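PDB 3F6A: hydrolase, NUDIX family from Clostridium perfringens ATCC 13124, which probably hydrolyses nucleoside diphosphates linked to another moiety, as other members of the NUDIX family do, although its own substrate is not established. Local coordinates for residues V11-K16 with L57-Y62; K18-L23 with F110-E115; D100-A105 with L141-E146. All coordinates share one frame; numbering follows the deposited sequence.

Contact 1 of 3, residues V11-K16 with L57-Y62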
loop_
_atom_site.group_PDB
_atom_site.type_symbol
_atom_site.label_atom_id
_atom_site.label_comp_id
_atom_site.label_asym_id
_atom_site.label_seq_id
_atom_site.Cartn_x
_atom_site.Cartn_y
_atom_site.Cartn_z
ATOM N N VAL A 11 -4.794 9.617 7.245
ATOM C CA VAL A 11 -6.195 9.479 6.884
ATOM C C VAL A 11 -6.832 10.828 6.610
ATOM O O VAL A 11 -6.802 11.717 7.456
ATOM C CB VAL A 11 -7.021 8.826 8.009
ATOM C CG1 VAL A 11 -8.299 8.245 7.431
ATOM C CG2 VAL A 11 -6.205 7.774 8.717
ATOM N N PHE A 12 -7.406 10.966 5.425
ATOM C CA PHE A 12 -8.098 12.173 5.035
ATOM C C PHE A 12 -9.564 11.838 5.226
ATOM O O PHE A 12 -10.118 10.999 4.519
ATOM C CB PHE A 12 -7.778 12.507 3.580
ATOM C CG PHE A 12 -6.408 13.099 3.392
ATOM C CD1 PHE A 12 -6.221 14.475 3.461
ATOM C CD2 PHE A 12 -5.301 12.279 3.188
ATOM C CE1 PHE A 12 -4.952 15.029 3.325
ATOM C CE2 PHE A 12 -4.022 12.828 3.051
ATOM C CZ PHE A 12 -3.846 14.199 3.120
ATOM N N ILE A 13 -10.185 12.493 6.199
ATOM C CA ILE A 13 -11.581 12.240 6.531
ATOM C C ILE A 13 -12.514 13.296 5.959
ATOM O O ILE A 13 -12.316 14.491 6.168
ATOM C CB ILE A 13 -11.754 12.175 8.063
ATOM C CG1 ILE A 13 -10.805 11.117 8.627
ATOM C CG2 ILE A 13 -13.197 11.853 8.422
ATOM C CD1 ILE A 13 -10.741 11.069 10.133
ATOM N N VAL A 14 -13.534 12.840 5.241
ATOM C CA VAL A 14 -14.500 13.734 4.624
ATOM C C VAL A 14 -15.882 13.662 5.267
ATOM O O VAL A 14 -16.420 12.580 5.484
ATOM C CB VAL A 14 -14.646 13.414 3.111
ATOM C CG1 VAL A 14 -15.822 14.197 2.513
ATOM C CG2 VAL A 14 -13.347 13.748 2.383
ATOM N N CYS A 15 -16.443 14.822 5.584
ATOM C CA CYS A 15 -17.787 14.899 6.149
ATOM C C CYS A 15 -18.540 15.781 5.161
ATOM O O CYS A 15 -18.175 16.941 4.953
ATOM C CB CYS A 15 -17.781 15.548 7.537
ATOM S SG CYS A 15 -19.412 15.489 8.353
ATOM N N LYS A 16 -19.581 15.218 4.555
ATOM C CA LYS A 16 -20.375 15.898 3.534
ATOM C C LYS A 16 -19.489 16.548 2.470
ATOM O O LYS A 16 -18.999 15.856 1.580
ATOM C CB LYS A 16 -21.342 16.928 4.147
ATOM C CG LYS A 16 -20.737 17.926 5.102
ATOM C CD LYS A 16 -21.665 19.112 5.303
ATOM C CE LYS A 16 -21.630 20.056 4.104
ATOM N NZ LYS A 16 -20.305 20.731 3.959
ATOM N N LEU A 57 -13.361 10.480 16.422
ATOM C CA LEU A 57 -14.268 10.128 15.334
ATOM C C LEU A 57 -14.325 8.656 14.965
ATOM O O LEU A 57 -13.333 7.931 15.064
ATOM C CB LEU A 57 -13.895 10.896 14.061
ATOM C CG LEU A 57 -13.930 12.423 14.039
ATOM C CD1 LEU A 57 -13.390 12.918 12.704
ATOM C CD2 LEU A 57 -15.355 12.911 14.263
ATOM N N ASN A 58 -15.513 8.235 14.543
ATOM C CA ASN A 58 -15.745 6.887 14.049
ATOM C C ASN A 58 -15.703 7.150 12.546
ATOM O O ASN A 58 -16.358 8.076 12.071
ATOM C CB ASN A 58 -17.139 6.392 14.439
ATOM C CG ASN A 58 -17.193 5.844 15.846
ATOM O OD1 ASN A 58 -18.257 5.792 16.460
ATOM N ND2 ASN A 58 -16.047 5.421 16.361
ATOM N N VAL A 59 -14.939 6.363 11.798
ATOM C CA VAL A 59 -14.847 6.587 10.361
ATOM C C VAL A 59 -15.165 5.367 9.508
ATOM O O VAL A 59 -15.312 4.251 10.008
ATOM C CB VAL A 59 -13.434 7.091 9.964
ATOM C CG1 VAL A 59 -13.161 8.444 10.592
ATOM C CG2 VAL A 59 -12.383 6.080 10.401
ATOM N N THR A 60 -15.288 5.605 8.207
ATOM C CA THR A 60 -15.545 4.544 7.243
ATOM C C THR A 60 -14.508 4.693 6.138
ATOM O O THR A 60 -14.593 5.595 5.305
ATOM C CB THR A 60 -16.955 4.647 6.645
ATOM O OG1 THR A 60 -17.916 4.291 7.647
ATOM C CG2 THR A 60 -17.106 3.709 5.445
ATOM N N LEU A 61 -13.516 3.813 6.150
ATOM C CA LEU A 61 -12.456 3.862 5.155
ATOM C C LEU A 61 -12.965 3.497 3.767
ATOM O O LEU A 61 -13.768 2.580 3.607
ATOM C CB LEU A 61 -11.329 2.904 5.541
ATOM C CG LEU A 61 -10.605 3.131 6.867
ATOM C CD1 LEU A 61 -9.667 1.961 7.132
ATOM C CD2 LEU A 61 -9.827 4.430 6.820
ATOM N N TYR A 62 -12.500 4.228 2.761
ATOM C CA TYR A 62 -12.882 3.935 1.390
ATOM C C TYR A 62 -12.211 2.598 1.089
ATOM O O TYR A 62 -10.990 2.466 1.226
ATOM C CB TYR A 62 -12.356 5.020 0.455
ATOM C CG TYR A 62 -12.530 4.718 -1.008
ATOM C CD1 TYR A 62 -13.802 4.589 -1.571
ATOM C CD2 TYR A 62 -11.417 4.565 -1.839
ATOM C CE1 TYR A 62 -13.962 4.314 -2.925
ATOM C CE2 TYR A 62 -11.567 4.293 -3.194
ATOM C CZ TYR A 62 -12.840 4.166 -3.727
ATOM O OH TYR A 62 -12.986 3.875 -5.062
#
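Ile13 and Val59 meet side chain to side chain where the central sheet of the NUDIX alpha/beta/alpha fold is covered by helix 43-55 and the segment that follows it. Strand 7-15 carries Ile13; residues 57-62 leave the helix and run on into the short strand 60-61, an antiparallel neighbour of strand 98-106. The two segments share no hydrogen bond, and their CA atoms come no nearer than 7.6 Å, between Ile13 and Val59. The contact is apolar, made mostly by methyl groups.

Ile13 buries the most surface. Its CG1 lies anti to the carbonyl carbon (chi1 -56°) and the chain is extended beyond it (chi2 173°), which sends CD1 out from the strand toward residues 57-62. There CD1 reaches two residues at once, Val59 and Leu57. The side chains of Ile13 and Val59 cross at about a right angle, and a single branch of the valine, CG1, does the touching: besides CD1 it also meets Ile13 CG2, at 4.0 Å. Leu57 comes in obliquely and offers only its CD1, 4.1 Å from Ile13 CD1.

Two residues back along strand 7-15, Val11 faces the same way and makes a lighter contact, its CG1 lying 4.2 Å from Leu61 CD2, again with the side chains nearly perpendicular. Helix 43-55 completes this layer, Cys47 packing on Val11 and Ala51 on Val59. The backbone of strand 7-15 is meanwhile engaged within the sheet, Phe12 pairing with Tyr103 and Ala105. The tightest point between the two segments is Ile13 CD1 against Val59 CG1, at 3.6 Å.

Contact 2 of 3, residues K18-L23 with F110-E115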
loop_
_atom_site.group_PDB
_atom_site.type_symbol
_atom_site.label_atom_id
_atom_site.label_comp_id
_atom_site.label_asym_id
_atom_site.label_seq_id
_atom_site.Cartn_x
_atom_site.Cartn_y
_atom_site.Cartn_z
ATOM N N LYS A 18 -16.612 18.625 3.164
ATOM C CA LYS A 18 -15.356 19.144 3.700
ATOM C C LYS A 18 -14.423 18.029 4.186
ATOM O O LYS A 18 -14.865 16.917 4.470
ATOM C CB LYS A 18 -15.635 20.137 4.841
ATOM C CG LYS A 18 -16.582 21.266 4.448
ATOM C CD LYS A 18 -16.515 22.435 5.416
ATOM C CE LYS A 18 -17.459 23.551 4.973
ATOM N NZ LYS A 18 -17.289 24.802 5.771
ATOM N N VAL A 19 -13.133 18.337 4.274
ATOM C CA VAL A 19 -12.138 17.366 4.719
ATOM C C VAL A 19 -11.428 17.905 5.958
ATOM O O VAL A 19 -11.198 19.104 6.073
ATOM C CB VAL A 19 -11.106 17.080 3.598
ATOM C CG1 VAL A 19 -10.446 18.375 3.163
ATOM C CG2 VAL A 19 -10.077 16.074 4.081
ATOM N N LEU A 20 -11.073 17.004 6.870
ATOM C CA LEU A 20 -10.434 17.365 8.135
ATOM C C LEU A 20 -8.913 17.299 8.200
ATOM O O LEU A 20 -8.299 16.353 7.721
ATOM C CB LEU A 20 -11.000 16.481 9.252
ATOM C CG LEU A 20 -10.324 16.551 10.623
ATOM C CD1 LEU A 20 -10.598 17.915 11.256
ATOM C CD2 LEU A 20 -10.855 15.430 11.508
ATOM N N LEU A 21 -8.315 18.315 8.819
ATOM C CA LEU A 21 -6.864 18.378 9.008
ATOM C C LEU A 21 -6.630 18.914 10.417
ATOM O O LEU A 21 -7.517 19.532 10.995
ATOM C CB LEU A 21 -6.216 19.339 8.001
ATOM C CG LEU A 21 -6.341 19.061 6.502
ATOM C CD1 LEU A 21 -5.782 20.243 5.722
ATOM C CD2 LEU A 21 -5.596 17.784 6.136
ATOM N N HIS A 22 -5.450 18.678 10.977
ATOM C CA HIS A 22 -5.158 19.216 12.298
ATOM C C HIS A 22 -3.734 19.753 12.337
ATOM O O HIS A 22 -2.873 19.290 11.593
ATOM C CB HIS A 22 -5.424 18.165 13.398
ATOM C CG HIS A 22 -4.383 17.092 13.520
ATOM N ND1 HIS A 22 -3.526 16.746 12.498
ATOM C CD2 HIS A 22 -4.103 16.246 14.542
ATOM C CE1 HIS A 22 -2.764 15.736 12.883
ATOM N NE2 HIS A 22 -3.095 15.415 14.119
ATOM N N LEU A 23 -3.500 20.758 13.178
ATOM C CA LEU A 23 -2.177 21.370 13.301
ATOM C C LEU A 23 -1.252 20.436 14.078
ATOM O O LEU A 23 -1.436 20.209 15.271
ATOM C CB LEU A 23 -2.280 22.725 14.021
ATOM C CG LEU A 23 -1.215 23.780 13.683
ATOM C CD1 LEU A 23 -1.412 24.996 14.572
ATOM C CD2 LEU A 23 0.174 23.213 13.870
ATOM N N PHE A 110 -19.170 16.991 11.949
ATOM C CA PHE A 110 -18.013 17.876 12.000
ATOM C C PHE A 110 -17.475 17.980 13.412
ATOM O O PHE A 110 -16.348 18.420 13.618
ATOM C CB PHE A 110 -18.387 19.285 11.534
ATOM C CG PHE A 110 -18.688 19.388 10.072
ATOM C CD1 PHE A 110 -17.753 18.985 9.128
ATOM C CD2 PHE A 110 -19.889 19.942 9.635
ATOM C CE1 PHE A 110 -18.007 19.135 7.767
ATOM C CE2 PHE A 110 -20.150 20.097 8.277
ATOM C CZ PHE A 110 -19.204 19.693 7.342
ATOM N N GLU A 111 -18.283 17.584 14.386
ATOM C CA GLU A 111 -17.862 17.681 15.774
ATOM C C GLU A 111 -16.682 16.760 16.046
ATOM O O GLU A 111 -16.692 15.595 15.656
ATOM C CB GLU A 111 -19.023 17.329 16.705
ATOM C CG GLU A 111 -18.929 17.998 18.062
ATOM C CD GLU A 111 -20.054 17.594 18.993
ATOM O OE1 GLU A 111 -21.233 17.664 18.574
ATOM O OE2 GLU A 111 -19.754 17.214 20.148
ATOM N N THR A 112 -15.672 17.284 16.728
ATOM C CA THR A 112 -14.485 16.499 17.043
ATOM C C THR A 112 -14.092 16.651 18.497
ATOM O O THR A 112 -14.360 17.675 19.116
ATOM C CB THR A 112 -13.306 16.924 16.159
ATOM O OG1 THR A 112 -13.129 18.341 16.252
ATOM C CG2 THR A 112 -13.581 16.560 14.714
ATOM N N SER A 113 -13.453 15.622 19.037
ATOM C CA SER A 113 -13.027 15.634 20.432
ATOM C C SER A 113 -11.712 14.869 20.583
ATOM O O SER A 113 -11.713 13.691 20.917
ATOM C CB SER A 113 -14.113 14.982 21.294
ATOM O OG SER A 113 -13.734 14.946 22.655
ATOM N N PRO A 114 -10.570 15.532 20.343
ATOM C CA PRO A 114 -9.279 14.848 20.467
ATOM C C PRO A 114 -9.006 14.332 21.871
ATOM O O PRO A 114 -9.409 14.944 22.856
ATOM C CB PRO A 114 -8.273 15.925 20.071
ATOM C CG PRO A 114 -9.065 16.816 19.149
ATOM C CD PRO A 114 -10.388 16.915 19.870
ATOM N N GLU A 115 -8.308 13.208 21.956
ATOM C CA GLU A 115 -7.960 12.650 23.246
ATOM C C GLU A 115 -6.743 13.394 23.798
ATOM O O GLU A 115 -6.072 14.147 23.081
ATOM C CB GLU A 115 -7.696 11.150 23.119
ATOM C CG GLU A 115 -8.973 10.368 22.818
ATOM C CD GLU A 115 -8.737 8.883 22.644
ATOM O OE1 GLU A 115 -7.645 8.393 23.011
ATOM O OE2 GLU A 115 -9.655 8.202 22.148
#
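Lys18 lays the root of its side chain against the ring of Phe110, and two residues further along the strand Leu20 points a methyl group at Thr112. In the lysine, CG is anti to the carbonyl carbon (chi1 -54°) and all the later torsions are close to extended, so the aliphatic chain runs out straight from the strand. Contact is confined to its base: CB is 3.9 Å from Phe110 CE1, and CG lies 4.2 Å from the same ring carbon. The approach to the ring is oblique, with the two side chains crossing at about a right angle.

Phe110 reaches this position although its CB does not point directly at the strand: its ring turns toward Lys18, bringing CE1 to the base of that side chain. The ring also packs edge-to-face with Trp124 of strand 122-125, whose NE1 hydrogen-bonds to Phe110 O.

Leu20 has chi1 171° and chi2 69°, a combination that turns CD2 toward residues 110-115. Thr112 presents its methyl rather than its hydroxyl, and the gap between Leu20 CD2 and Thr112 CG2 is a loose 4.4 Å. Ala55, on helix 43-55, touches both of these residues and so bridges the pair from the helix side.

No hydrogen bond links the segments; the backbone of strand 18-23 pairs instead with strands 7-15, 30-36 and 122-125. Residues 110-115 belong to the irregular connection between strands 98-106 and 122-125, draped over side chains of the sheet. This is peripheral packing of a connecting loop on the mixed beta-sheet of the NUDIX fold.

Contact 3 of 3, residues D100-A105 with L141-E146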
loop_
_atom_site.group_PDB
_atom_site.type_symbol
_atom_site.label_atom_id
_atom_site.label_comp_id
_atom_site.label_asym_id
_atom_site.label_seq_id
_atom_site.Cartn_x
_atom_site.Cartn_y
_atom_site.Cartn_z
ATOM N N ASP A 100 4.550 6.233 4.523
ATOM C CA ASP A 100 3.244 6.638 5.004
ATOM C C ASP A 100 2.155 6.130 4.075
ATOM O O ASP A 100 2.090 6.523 2.903
ATOM C CB ASP A 100 3.160 8.159 5.117
ATOM C CG ASP A 100 1.806 8.625 5.611
ATOM O OD1 ASP A 100 1.445 8.312 6.764
ATOM O OD2 ASP A 100 1.095 9.300 4.839
ATOM N N PHE A 101 1.316 5.239 4.601
ATOM C CA PHE A 101 0.205 4.675 3.843
ATOM C C PHE A 101 -0.984 5.604 3.991
ATOM O O PHE A 101 -1.511 5.773 5.087
ATOM C CB PHE A 101 -0.152 3.277 4.363
ATOM C CG PHE A 101 0.883 2.233 4.042
ATOM C CD1 PHE A 101 1.381 2.107 2.748
ATOM C CD2 PHE A 101 1.352 1.367 5.025
ATOM C CE1 PHE A 101 2.331 1.134 2.439
ATOM C CE2 PHE A 101 2.298 0.395 4.724
ATOM C CZ PHE A 101 2.788 0.279 3.431
ATOM N N VAL A 102 -1.405 6.196 2.877
ATOM C CA VAL A 102 -2.511 7.146 2.875
ATOM C C VAL A 102 -3.868 6.549 2.544
ATOM O O VAL A 102 -4.029 5.879 1.531
ATOM C CB VAL A 102 -2.237 8.285 1.885
ATOM C CG1 VAL A 102 -3.345 9.324 1.964
ATOM C CG2 VAL A 102 -0.897 8.907 2.191
ATOM N N TYR A 103 -4.847 6.829 3.402
ATOM C CA TYR A 103 -6.207 6.336 3.232
ATOM C C TYR A 103 -7.192 7.494 3.224
ATOM O O TYR A 103 -6.936 8.542 3.820
ATOM C CB TYR A 103 -6.578 5.402 4.388
ATOM C CG TYR A 103 -5.784 4.124 4.449
ATOM C CD1 TYR A 103 -6.312 2.930 3.963
ATOM C CD2 TYR A 103 -4.497 4.103 4.998
ATOM C CE1 TYR A 103 -5.584 1.742 4.020
ATOM C CE2 TYR A 103 -3.762 2.918 5.061
ATOM C CZ TYR A 103 -4.314 1.746 4.568
ATOM O OH TYR A 103 -3.599 0.576 4.623
ATOM N N TYR A 104 -8.319 7.303 2.544
ATOM C CA TYR A 104 -9.367 8.313 2.503
ATOM C C TYR A 104 -10.558 7.668 3.202
ATOM O O TYR A 104 -10.762 6.458 3.092
ATOM C CB TYR A 104 -9.738 8.687 1.059
ATOM C CG TYR A 104 -8.616 9.326 0.250
ATOM C CD1 TYR A 104 -7.515 9.911 0.875
ATOM C CD2 TYR A 104 -8.676 9.364 -1.141
ATOM C CE1 TYR A 104 -6.496 10.522 0.130
ATOM C CE2 TYR A 104 -7.669 9.969 -1.896
ATOM C CZ TYR A 104 -6.582 10.545 -1.253
ATOM O OH TYR A 104 -5.592 11.140 -2.006
ATOM N N ALA A 105 -11.336 8.465 3.922
ATOM C CA ALA A 105 -12.488 7.940 4.646
ATOM C C ALA A 105 -13.574 8.990 4.828
ATOM O O ALA A 105 -13.395 10.154 4.491
ATOM C CB ALA A 105 -12.047 7.429 6.008
ATOM N N LEU A 141 -2.547 19.453 0.112
ATOM C CA LEU A 141 -3.648 20.151 -0.548
ATOM C C LEU A 141 -4.203 19.283 -1.658
ATOM O O LEU A 141 -5.411 19.241 -1.881
ATOM C CB LEU A 141 -3.179 21.480 -1.149
ATOM C CG LEU A 141 -2.879 22.628 -0.186
ATOM C CD1 LEU A 141 -2.370 23.836 -0.962
ATOM C CD2 LEU A 141 -4.141 22.985 0.591
ATOM N N VAL A 142 -3.316 18.584 -2.354
ATOM C CA VAL A 142 -3.731 17.716 -3.450
ATOM C C VAL A 142 -4.524 16.505 -2.968
ATOM O O VAL A 142 -5.595 16.206 -3.498
ATOM C CB VAL A 142 -2.512 17.219 -4.251
ATOM C CG1 VAL A 142 -2.927 16.153 -5.232
ATOM C CG2 VAL A 142 -1.872 18.385 -4.986
HETATM N N MSE A 143 -4.006 15.806 -1.962
HETATM C CA MSE A 143 -4.703 14.629 -1.458
HETATM C C MSE A 143 -6.033 14.957 -0.795
HETATM O O MSE A 143 -6.992 14.193 -0.901
HETATM C CB MSE A 143 -3.798 13.848 -0.505
HETATM C CG MSE A 143 -2.584 13.245 -1.221
HETATM SE SE MSE A 143 -1.536 12.024 -0.165
HETATM C CE MSE A 143 -0.636 13.302 0.938
ATOM N N ALA A 144 -6.107 16.102 -0.132
ATOM C CA ALA A 144 -7.344 16.511 0.521
ATOM C C ALA A 144 -8.392 16.766 -0.559
ATOM O O ALA A 144 -9.574 16.469 -0.386
ATOM C CB ALA A 144 -7.108 17.775 1.350
ATOM N N THR A 145 -7.940 17.303 -1.688
ATOM C CA THR A 145 -8.824 17.588 -2.809
ATOM C C THR A 145 -9.271 16.286 -3.465
ATOM O O THR A 145 -10.435 16.145 -3.844
ATOM C CB THR A 145 -8.121 18.481 -3.842
ATOM O OG1 THR A 145 -7.739 19.709 -3.212
ATOM C CG2 THR A 145 -9.043 18.785 -5.012
ATOM N N GLU A 146 -8.352 15.333 -3.598
ATOM C CA GLU A 146 -8.706 14.048 -4.183
ATOM C C GLU A 146 -9.727 13.373 -3.274
ATOM O O GLU A 146 -10.704 12.796 -3.743
ATOM C CB GLU A 146 -7.485 13.134 -4.310
ATOM C CG GLU A 146 -6.371 13.663 -5.188
ATOM C CD GLU A 146 -5.276 12.637 -5.391
ATOM O OE1 GLU A 146 -5.171 11.707 -4.557
ATOM O OE2 GLU A 146 -4.517 12.763 -6.375
#
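With chi1 at -63°, Tyr104 sends its ring from the strand toward the helix, and Glu146 answers with CG anti to its carbonyl carbon and an extended chi2, so that its carboxylate arrives at the phenol. Tyr104 OH donates to Glu146 OE1 over 2.6 Å. The acceptor lies at the ring edge, close to its plane, whereas the hydroxyl meets OE1 on the anti side of a carboxylate turned 78° from the ring. His86 NE2 hydrogen-bonds to the same oxygen, giving OE1 a second partner.

Strand 98-106 belongs to the central sheet of the NUDIX alpha/beta/alpha sandwich, and helix 138-150 covers one face of it; the two segments' axes approach to 9.8 Å with directions 37° apart. Met143, present as selenomethionine, packs beside the tyrosine. Its CB is 3.6 Å from Tyr104 OH. Its chi1 and extended chi2 set SE against both methyls of Val102, 3.9 Å from CG1 and 4.0 Å from CG2, while the bend at chi3 turns only the terminal CE. Phe12 of strand 7-15 packs on Val102 and on Met143, while Leu69 of the second subunit also touches Met143.

Overall arrangement
All three contacts use the same mixed sheet. Contacts 1 and 3 are buried, whereas contact 2 lies farther out and is partly exposed. Strand 7-15 in contact 1 is flanked by the strands of the other two: Ile13 pairs with Leu20 of contact 2, and Val14 with Ala105 of contact 3. Helix 43-55 backs contacts 1 and 2, while helix 138-150 supplies half of contact 3; Phe12 reaches that helix although Val11 and Ile13 face residues 57-62. Chemistry follows position: methyl packing in contact 1, looser loop packing in contact 2, and in contact 3 a hydrogen bond set among apolar groups, beside the second subunit.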